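Acyl-CoA thioesterase II TesB2 (Mycobacterium marinum, PDB 3U0A) probably hydrolyses fatty acyl-CoA thioesters to free fatty acids and coenzyme A, as a double-hotdog enzyme of the C/M/P thioester hydrolase family. Local coordinates at residues A[39-44]-A[101-106]; A[78-83]-A[90-95]. All coordinates share one frame; numbering follows the deposited sequence.

Interaction 1. Residues A[39-44]-A[101-106]; sequences GHVAGQ and EVIFSM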
loop_
_atom_site.group_PDB
_atom_site.type_symbol
_atom_site.label_atom_id
_atom_site.label_comp_id
_atom_site.label_asym_id
_atom_site.label_seq_id
_atom_site.Cartn_x
_atom_site.Cartn_y
_atom_site.Cartn_z
ATOM N N GLY A 39 8.696 0.998 -14.431
ATOM C CA GLY A 39 9.273 -0.006 -13.543
ATOM C C GLY A 39 10.768 0.156 -13.310
ATOM O O GLY A 39 11.250 -0.074 -12.209
ATOM N N HIS A 40 11.479 0.527 -14.369
ATOM C CA HIS A 40 12.909 0.870 -14.327
ATOM C C HIS A 40 13.164 2.008 -13.376
ATOM O O HIS A 40 13.931 1.875 -12.427
ATOM C CB HIS A 40 13.396 1.235 -15.744
ATOM C CG HIS A 40 14.908 1.309 -15.900
ATOM N ND1 HIS A 40 15.689 0.201 -16.051
ATOM C CD2 HIS A 40 15.771 2.408 -15.971
ATOM C CE1 HIS A 40 16.982 0.581 -16.192
ATOM N NE2 HIS A 40 17.030 1.921 -16.139
ATOM N N VAL A 41 12.473 3.112 -13.625
ATOM C CA VAL A 41 12.603 4.321 -12.846
ATOM C C VAL A 41 12.312 4.055 -11.379
ATOM O O VAL A 41 13.013 4.545 -10.522
ATOM C CB VAL A 41 11.682 5.450 -13.401
ATOM C CG1 VAL A 41 11.650 6.656 -12.473
ATOM C CG2 VAL A 41 12.158 5.874 -14.780
ATOM N N ALA A 42 11.286 3.259 -11.098
ATOM C CA ALA A 42 10.904 2.968 -9.719
ATOM C C ALA A 42 11.992 2.175 -9.042
ATOM O O ALA A 42 12.334 2.424 -7.890
ATOM C CB ALA A 42 9.607 2.196 -9.677
ATOM N N GLY A 43 12.529 1.207 -9.784
ATOM C CA GLY A 43 13.553 0.325 -9.285
ATOM C C GLY A 43 14.794 1.107 -8.995
ATOM O O GLY A 43 15.417 0.917 -7.958
ATOM N N GLN A 44 15.151 2.011 -9.905
ATOM C CA GLN A 44 16.345 2.808 -9.723
ATOM C C GLN A 44 16.140 3.791 -8.581
ATOM O O GLN A 44 17.061 4.002 -7.798
ATOM C CB GLN A 44 16.779 3.495 -11.019
ATOM C CG GLN A 44 17.442 2.526 -12.021
ATOM C CD GLN A 44 18.408 3.205 -13.023
ATOM O OE1 GLN A 44 18.012 4.052 -13.848
ATOM N NE2 GLN A 44 19.667 2.821 -12.955
ATOM N N GLU A 101 11.363 18.222 -13.548
ATOM C CA GLU A 101 10.045 17.734 -13.127
ATOM C C GLU A 101 10.178 16.443 -12.327
ATOM O O GLU A 101 10.928 15.553 -12.717
ATOM C CB GLU A 101 9.137 17.482 -14.342
ATOM C CG GLU A 101 8.964 18.653 -15.331
ATOM C CD GLU A 101 8.064 19.798 -14.822
ATOM O OE1 GLU A 101 7.996 20.057 -13.572
ATOM O OE2 GLU A 101 7.414 20.471 -15.676
ATOM N N VAL A 102 9.451 16.327 -11.215
ATOM C CA VAL A 102 9.385 15.040 -10.509
ATOM C C VAL A 102 8.441 14.083 -11.292
ATOM O O VAL A 102 7.257 14.373 -11.480
ATOM C CB VAL A 102 8.957 15.186 -9.024
ATOM C CG1 VAL A 102 8.880 13.811 -8.358
ATOM C CG2 VAL A 102 9.915 16.086 -8.285
ATOM N N ILE A 103 9.014 12.985 -11.789
ATOM C CA ILE A 103 8.288 11.993 -12.593
ATOM C C ILE A 103 7.778 10.821 -11.749
ATOM O O ILE A 103 6.799 10.196 -12.081
ATOM C CB ILE A 103 9.144 11.482 -13.786
ATOM C CG1 ILE A 103 10.292 10.557 -13.339
ATOM C CG2 ILE A 103 9.707 12.647 -14.608
ATOM C CD1 ILE A 103 11.080 10.007 -14.525
ATOM N N PHE A 104 8.460 10.563 -10.639
ATOM C CA PHE A 104 8.147 9.487 -9.733
ATOM C C PHE A 104 8.569 9.892 -8.342
ATOM O O PHE A 104 9.621 10.429 -8.162
ATOM C CB PHE A 104 8.879 8.190 -10.164
ATOM C CG PHE A 104 8.588 7.006 -9.281
ATOM C CD1 PHE A 104 7.369 6.343 -9.355
ATOM C CD2 PHE A 104 9.503 6.586 -8.332
ATOM C CE1 PHE A 104 7.092 5.276 -8.516
ATOM C CE2 PHE A 104 9.235 5.519 -7.511
ATOM C CZ PHE A 104 8.032 4.863 -7.599
ATOM N N SER A 105 7.746 9.616 -7.358
ATOM C CA SER A 105 8.051 9.956 -5.961
ATOM C C SER A 105 7.734 8.772 -5.057
ATOM O O SER A 105 6.737 8.098 -5.211
ATOM C CB SER A 105 7.271 11.189 -5.491
ATOM O OG SER A 105 7.757 11.651 -4.236
ATOM N N MET A 106 8.574 8.567 -4.067
ATOM C CA MET A 106 8.693 7.290 -3.449
ATOM C C MET A 106 9.176 7.379 -2.001
ATOM O O MET A 106 9.919 8.246 -1.631
ATOM C CB MET A 106 9.710 6.542 -4.254
ATOM C CG MET A 106 9.903 5.154 -3.826
ATOM S SD MET A 106 11.540 4.626 -4.307
ATOM C CE MET A 106 11.896 3.662 -2.825
#
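Phe104 turns one face of its ring to the flank of helix 34-51, and Ala42 sits over that face. The methyl carbon Ala42 CB lies 4.2 Å from the ring centroid and 27° off the ring normal, a CH-pi contact. Its nearest ring atom is Phe104 CZ, 3.7 Å from Ala42 CB, while Ala42 CA hangs above the rim. The ring reaches the helix because CG stands anti to the backbone N (chi1 -179°). Closer to the strand backbone, Val41 slides past Phe104 in the opposite direction, and its CG1, also anti to its own N, comes within 3.9 Å of Phe104 CB. The same methyl meets Ile103 CD1 at 4.0 Å, the two side chains crossing at about a right angle. Met106 adds a looser touch, with SD 4.3 Å from Ala42 O. The axes of segments 39-44 and 101-106 cross at -55° and approach to 9.2 Å. Phe66 meets the Phe104 ring from the neighbouring strand 58-66. This is the hotdog arrangement of a helix packed against a curved antiparallel sheet. With no hydrogen bond between the segments, the fit of Val41, Ala42, Ile103 and Phe104, all buried, sets how helix and strand meet here.

Interaction 2. Residues A[78-83]-A[90-95]; sequences FLVERT and VTRRVN. With SO4 (sulfate ion), chain D.
Strands 76-85 and 89-98 form a beta hairpin in the N-terminal hotdog domain, and segments 78-83 and 90-95 are its paired arms. Leu79-Asn95 and Glu81-Arg93 are antiparallel hydrogen-bonded pairs, flanking the non-hydrogen-bonded pair Val80-Val94. The bond from Leu79 N to Asn95 O is almost straight (174°), whereas Glu81 N reaches Arg93 O at 2.7 Å, nearly along the C=O axis. Farther on, Thr83 N donates to Thr91 O through a more bent bond.

Glu81 and Arg93 lie side by side on one face of the sheet. Arg93 grips the carboxylate side-on: NH2 donates to the syn lone pair of Glu81 OE1 at 2.9 Å, and NE reaches Glu81 OE2, also at 2.9 Å, from above the carboxylate plane. The carboxylate and guanidinium planes are 52° apart, in keeping with that approach of NE. Thr83 OG1 donates to the anti lone pair of Glu81 OE2 at 2.7 Å, so three bonds fix the carboxylate. Arg93 also packs on Ser105 of the second subunit, so this face lies at the contact with that subunit.

The other face is the one the hotdog fold turns to its helix: Val80 CG2 and Val94 CG2 meet at 4.2 Å, and Phe78 and Val80 touch helix 34-51. On this face Arg92, bent at its second torsion, lays one face of its guanidinium against Arg82, whose CB is 3.5 Å from Arg92 NH1. The two guanidinium planes are only 17° apart despite like charge; Asp85 and Thr52 O hold Arg92, and Asn19 accepts from Arg82 NE. Arg82 NH2 gives a bent bond to a sulfate, at 3.3 Å from its O1, that was probably drawn from the crystallisation liquor.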
loop_
_atom_site.group_PDB
_atom_site.type_symbol
_atom_site.label_atom_id
_atom_site.label_comp_id
_atom_site.label_asym_id
_atom_site.label_seq_id
_atom_site.Cartn_x
_atom_site.Cartn_y
_atom_site.Cartn_z
ATOM N N PHE A 78 18.167 11.086 -9.315
ATOM C CA PHE A 78 17.449 10.651 -8.121
ATOM C C PHE A 78 17.953 11.457 -6.932
ATOM O O PHE A 78 19.152 11.449 -6.609
ATOM C CB PHE A 78 17.619 9.131 -7.914
ATOM C CG PHE A 78 17.228 8.329 -9.118
ATOM C CD1 PHE A 78 15.906 7.974 -9.332
ATOM C CD2 PHE A 78 18.153 8.021 -10.093
ATOM C CE1 PHE A 78 15.527 7.299 -10.466
ATOM C CE2 PHE A 78 17.779 7.325 -11.226
ATOM C CZ PHE A 78 16.470 6.963 -11.412
ATOM N N LEU A 79 17.009 12.153 -6.307
ATOM C CA LEU A 79 17.250 12.987 -5.168
ATOM C C LEU A 79 16.742 12.338 -3.888
ATOM O O LEU A 79 15.549 12.326 -3.630
ATOM C CB LEU A 79 16.538 14.304 -5.399
ATOM C CG LEU A 79 17.005 15.014 -6.666
ATOM C CD1 LEU A 79 16.316 16.371 -6.708
ATOM C CD2 LEU A 79 18.560 15.127 -6.684
ATOM N N VAL A 80 17.677 11.835 -3.087
ATOM C CA VAL A 80 17.388 11.086 -1.859
ATOM C C VAL A 80 17.318 12.027 -0.659
ATOM O O VAL A 80 18.143 12.908 -0.546
ATOM C CB VAL A 80 18.462 9.987 -1.565
ATOM C CG1 VAL A 80 18.075 9.126 -0.367
ATOM C CG2 VAL A 80 18.680 9.115 -2.777
ATOM N N GLU A 81 16.333 11.807 0.219
ATOM C CA GLU A 81 16.153 12.562 1.466
ATOM C C GLU A 81 16.295 11.603 2.631
ATOM O O GLU A 81 15.577 10.598 2.652
ATOM C CB GLU A 81 14.746 13.117 1.508
ATOM C CG GLU A 81 14.406 13.834 2.807
ATOM C CD GLU A 81 12.917 14.134 2.900
ATOM O OE1 GLU A 81 12.444 15.052 2.176
ATOM O OE2 GLU A 81 12.209 13.398 3.655
ATOM N N ARG A 82 17.201 11.872 3.584
ATOM C CA ARG A 82 17.430 10.903 4.684
ATOM C C ARG A 82 16.425 11.187 5.766
ATOM O O ARG A 82 16.690 11.912 6.669
ATOM C CB ARG A 82 18.852 10.940 5.226
ATOM C CG ARG A 82 19.883 10.809 4.141
ATOM C CD ARG A 82 21.268 10.365 4.610
ATOM N NE ARG A 82 22.082 10.079 3.429
ATOM C CZ ARG A 82 23.264 9.479 3.410
ATOM N NH1 ARG A 82 23.836 9.069 4.530
ATOM N NH2 ARG A 82 23.869 9.286 2.244
ATOM N N THR A 83 15.245 10.614 5.647
ATOM C CA THR A 83 14.124 11.168 6.325
ATOM C C THR A 83 14.260 10.914 7.827
ATOM O O THR A 83 14.004 11.797 8.649
ATOM C CB THR A 83 12.822 10.593 5.756
ATOM O OG1 THR A 83 12.779 10.840 4.351
ATOM C CG2 THR A 83 11.634 11.251 6.411
ATOM N N VAL A 90 15.433 2.857 9.405
ATOM C CA VAL A 90 15.861 4.002 8.642
ATOM C C VAL A 90 14.797 4.229 7.572
ATOM O O VAL A 90 14.220 3.278 7.029
ATOM C CB VAL A 90 17.264 3.759 8.048
ATOM C CG1 VAL A 90 17.586 4.750 6.954
ATOM C CG2 VAL A 90 18.340 3.806 9.140
ATOM N N THR A 91 14.481 5.490 7.297
ATOM C CA THR A 91 13.488 5.804 6.266
ATOM C C THR A 91 14.083 6.747 5.252
ATOM O O THR A 91 14.775 7.670 5.634
ATOM C CB THR A 91 12.224 6.475 6.867
ATOM O OG1 THR A 91 11.726 5.692 7.969
ATOM C CG2 THR A 91 11.136 6.619 5.809
ATOM N N ARG A 92 13.774 6.527 3.973
ATOM C CA ARG A 92 14.188 7.405 2.882
ATOM C C ARG A 92 13.025 7.893 2.032
ATOM O O ARG A 92 12.046 7.164 1.881
ATOM C CB ARG A 92 15.170 6.662 1.991
ATOM C CG ARG A 92 16.483 6.283 2.679
ATOM C CD ARG A 92 17.274 7.514 3.091
ATOM N NE ARG A 92 18.582 7.214 3.671
ATOM C CZ ARG A 92 18.895 7.290 4.961
ATOM N NH1 ARG A 92 17.992 7.645 5.893
ATOM N NH2 ARG A 92 20.122 6.996 5.335
ATOM N N ARG A 93 13.119 9.123 1.502
ATOM C CA ARG A 93 12.234 9.556 0.387
ATOM C C ARG A 93 13.099 9.820 -0.819
ATOM O O ARG A 93 14.242 10.255 -0.651
ATOM C CB ARG A 93 11.359 10.771 0.720
ATOM C CG ARG A 93 10.288 10.420 1.724
ATOM C CD ARG A 93 9.223 11.484 1.905
ATOM N NE ARG A 93 9.724 12.837 2.211
ATOM C CZ ARG A 93 8.964 13.958 2.301
ATOM N NH1 ARG A 93 7.620 13.949 2.113
ATOM N NH2 ARG A 93 9.557 15.116 2.550
ATOM N N VAL A 94 12.582 9.518 -2.008
ATOM C CA VAL A 94 13.298 9.738 -3.255
ATOM C C VAL A 94 12.376 10.380 -4.289
ATOM O O VAL A 94 11.207 9.955 -4.438
ATOM C CB VAL A 94 13.836 8.424 -3.889
ATOM C CG1 VAL A 94 14.563 8.724 -5.203
ATOM C CG2 VAL A 94 14.759 7.676 -2.949
ATOM N N ASN A 95 12.916 11.392 -4.997
ATOM C CA ASN A 95 12.276 11.984 -6.164
ATOM C C ASN A 95 13.103 11.719 -7.428
ATOM O O ASN A 95 14.239 12.108 -7.505
ATOM C CB ASN A 95 12.114 13.497 -6.003
ATOM C CG ASN A 95 10.942 13.896 -5.119
ATOM O OD1 ASN A 95 10.063 13.081 -4.758
ATOM N ND2 ASN A 95 10.910 15.182 -4.779
HETATM S S SO4 D . 27.611 8.705 0.907
HETATM O O1 SO4 D . 27.143 9.518 2.093
HETATM O O2 SO4 D . 26.901 7.401 0.872
HETATM O O3 SO4 D . 27.300 9.425 -0.367
HETATM O O4 SO4 D . 29.131 8.557 0.956
#

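The centres of interactions 1 and 2 lie 12 Å apart, on the same side of the chain's centre, within the N-terminal hotdog domain. Helix residues 39-44 come first in the chain, hairpin arms 78-83 and 90-95 follow, and 101-106 comes last, so interaction 1 spans the whole of interaction 2. Strands 89-98 and 101-111 are sheet neighbours: Val94 N and Met106 O, 3.0 Å apart, probably form a hydrogen bond. A second join runs through the helix, where Gln44 CB packs 3.5 Å from Phe78 CZ. Helix 34-51 thus packs across strands 76-85, 89-98 and 101-111, which follow one another in the chain and lie side by side in the sheet.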